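Long-range contact in putative glycosyltransferase (GalT1) (Streptococcus parasanguinis, PDB 4PHR), which probably acts as a glycosyltransferase and binds the nucleotide UDP in a domain with the GT-D fold: residues A[148-153]-A[171-176]. Numbering follows the deposited sequence.
Sequences LLIVEG and IKRLVC
Arg-173 NH1 donates to Glu-152 OE2 at 2.8 Å, a salt bridge bent to 147° at the hydrogen. The carboxylate oxygen lies near the guanidinium plane, whereas the nitrogen meets it from above the carboxylate plane. The two planes are 35° apart, so the groups do not pair flat. Ile-150 runs alongside Arg-173 and sets CD1 over one guanidinium face, toward its rim, 4.1 Å from NH1; the same methyl packs 3.8 Å from Ile-171 CG2. Beneath these side chains five N-H...O=C bonds alternate between 148-153 and 171-176, from Lys-172 N to Leu-148 O through to Cys-176 N on Glu-152 O (2.7 Å). The two segments pair as neighbouring parallel strands inside the five-stranded sheet of the GT-D fold. On the other face Val-151 CG1 meets Cys-176 SG at 3.8 Å, and helix 185-195 covers both. Glu-152 reaches Arg-173 with CG in the crowded position between backbone N and carbonyl carbon (chi1 62°) and an extended chain beyond. Ser-158 OG bonds Glu-152 OE1 and Ser-158 O bonds Arg-173 NH1, while Gln-271 OE1 takes Arg-173 NE. At the C-terminal strand end, Gly-153 touches UDP, its N bonded to Ser-156 OG.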
loop_
_atom_site.group_PDB
_atom_site.type_symbol
_atom_site.label_atom_id
_atom_site.label_comp_id
_atom_site.label_asym_id
_atom_site.label_seq_id
_atom_site.Cartn_x
_atom_site.Cartn_y
_atom_site.Cartn_z
ATOM N N LEU A 148 -13.605 -9.338 -6.502
ATOM C CA LEU A 148 -12.432 -9.041 -5.691
ATOM C C LEU A 148 -12.162 -10.082 -4.625
ATOM O O LEU A 148 -13.093 -10.630 -4.026
ATOM C CB LEU A 148 -12.598 -7.695 -4.985
ATOM C CG LEU A 148 -12.777 -6.475 -5.879
ATOM C CD1 LEU A 148 -12.972 -5.217 -5.037
ATOM C CD2 LEU A 148 -11.587 -6.355 -6.818
ATOM N N LEU A 149 -10.877 -10.327 -4.378
ATOM C CA LEU A 149 -10.441 -10.981 -3.157
ATOM C C LEU A 149 -9.598 -9.958 -2.411
ATOM O O LEU A 149 -8.555 -9.536 -2.905
ATOM C CB LEU A 149 -9.616 -12.231 -3.469
ATOM C CG LEU A 149 -9.035 -12.965 -2.257
ATOM C CD1 LEU A 149 -10.139 -13.425 -1.311
ATOM C CD2 LEU A 149 -8.189 -14.148 -2.706
ATOM N N ILE A 150 -10.074 -9.526 -1.251
ATOM C CA ILE A 150 -9.345 -8.557 -0.447
ATOM C C ILE A 150 -8.678 -9.285 0.700
ATOM O O ILE A 150 -9.345 -9.981 1.470
ATOM C CB ILE A 150 -10.282 -7.453 0.103
ATOM C CG1 ILE A 150 -10.905 -6.649 -1.048
ATOM C CG2 ILE A 150 -9.540 -6.566 1.104
ATOM C CD1 ILE A 150 -11.888 -5.599 -0.584
ATOM N N VAL A 151 -7.361 -9.146 0.787
ATOM C CA VAL A 151 -6.582 -9.762 1.852
ATOM C C VAL A 151 -6.127 -8.615 2.736
ATOM O O VAL A 151 -5.375 -7.756 2.291
ATOM C CB VAL A 151 -5.365 -10.535 1.285
ATOM C CG1 VAL A 151 -4.596 -11.243 2.407
ATOM C CG2 VAL A 151 -5.821 -11.543 0.225
ATOM N N GLU A 152 -6.624 -8.576 3.970
ATOM C CA GLU A 152 -6.409 -7.434 4.849
ATOM C C GLU A 152 -6.451 -7.910 6.293
ATOM O O GLU A 152 -6.788 -9.072 6.565
ATOM C CB GLU A 152 -7.484 -6.371 4.620
ATOM C CG GLU A 152 -8.886 -6.872 4.945
ATOM C CD GLU A 152 -9.973 -5.825 4.806
ATOM O OE1 GLU A 152 -9.671 -4.687 4.368
ATOM O OE2 GLU A 152 -11.139 -6.145 5.144
ATOM N N GLY A 153 -6.114 -7.017 7.215
ATOM C CA GLY A 153 -6.123 -7.354 8.622
ATOM C C GLY A 153 -7.486 -7.186 9.250
ATOM O O GLY A 153 -8.394 -6.583 8.667
ATOM N N ILE A 171 -17.246 -9.219 -3.503
ATOM C CA ILE A 171 -16.093 -9.120 -2.625
ATOM C C ILE A 171 -16.031 -10.325 -1.711
ATOM O O ILE A 171 -17.023 -10.679 -1.071
ATOM C CB ILE A 171 -16.152 -7.863 -1.749
ATOM C CG1 ILE A 171 -16.164 -6.610 -2.625
ATOM C CG2 ILE A 171 -14.988 -7.839 -0.755
ATOM C CD1 ILE A 171 -16.254 -5.348 -1.826
ATOM N N LYS A 172 -14.871 -10.967 -1.691
ATOM C CA LYS A 172 -14.554 -11.974 -0.691
ATOM C C LYS A 172 -13.345 -11.443 0.064
ATOM O O LYS A 172 -12.486 -10.807 -0.537
ATOM C CB LYS A 172 -14.234 -13.316 -1.356
ATOM C CG LYS A 172 -15.420 -13.935 -2.117
ATOM C CD LYS A 172 -16.543 -14.300 -1.170
ATOM C CE LYS A 172 -17.726 -14.912 -1.908
ATOM N NZ LYS A 172 -18.871 -15.101 -0.983
ATOM N N ARG A 173 -13.277 -11.707 1.367
ATOM C CA ARG A 173 -12.186 -11.206 2.203
ATOM C C ARG A 173 -11.496 -12.334 2.943
ATOM O O ARG A 173 -12.148 -13.209 3.513
ATOM C CB ARG A 173 -12.702 -10.201 3.241
ATOM C CG ARG A 173 -13.370 -8.980 2.663
ATOM C CD ARG A 173 -13.929 -8.039 3.737
ATOM N NE ARG A 173 -14.726 -6.994 3.101
ATOM C CZ ARG A 173 -14.329 -5.743 2.907
ATOM N NH1 ARG A 173 -13.148 -5.309 3.352
ATOM N NH2 ARG A 173 -15.151 -4.906 2.289
ATOM N N LEU A 174 -10.173 -12.293 2.932
ATOM C CA LEU A 174 -9.366 -13.162 3.769
ATOM C C LEU A 174 -8.835 -12.268 4.878
ATOM O O LEU A 174 -8.035 -11.369 4.625
ATOM C CB LEU A 174 -8.215 -13.764 2.962
ATOM C CG LEU A 174 -7.336 -14.844 3.592
ATOM C CD1 LEU A 174 -8.182 -16.049 4.000
ATOM C CD2 LEU A 174 -6.217 -15.257 2.632
ATOM N N VAL A 175 -9.301 -12.494 6.102
ATOM C CA VAL A 175 -9.014 -11.559 7.187
ATOM C C VAL A 175 -7.877 -12.098 8.037
ATOM O O VAL A 175 -8.000 -13.153 8.653
ATOM C CB VAL A 175 -10.265 -11.267 8.031
ATOM C CG1 VAL A 175 -9.940 -10.313 9.161
ATOM C CG2 VAL A 175 -11.361 -10.688 7.139
ATOM N N CYS A 176 -6.776 -11.357 8.052
ATOM C CA CYS A 176 -5.524 -11.774 8.649
ATOM C C CYS A 176 -5.232 -10.983 9.922
ATOM O O CYS A 176 -5.988 -10.072 10.281
ATOM C CB CYS A 176 -4.406 -11.555 7.633
ATOM S SG CYS A 176 -4.696 -12.383 6.029
#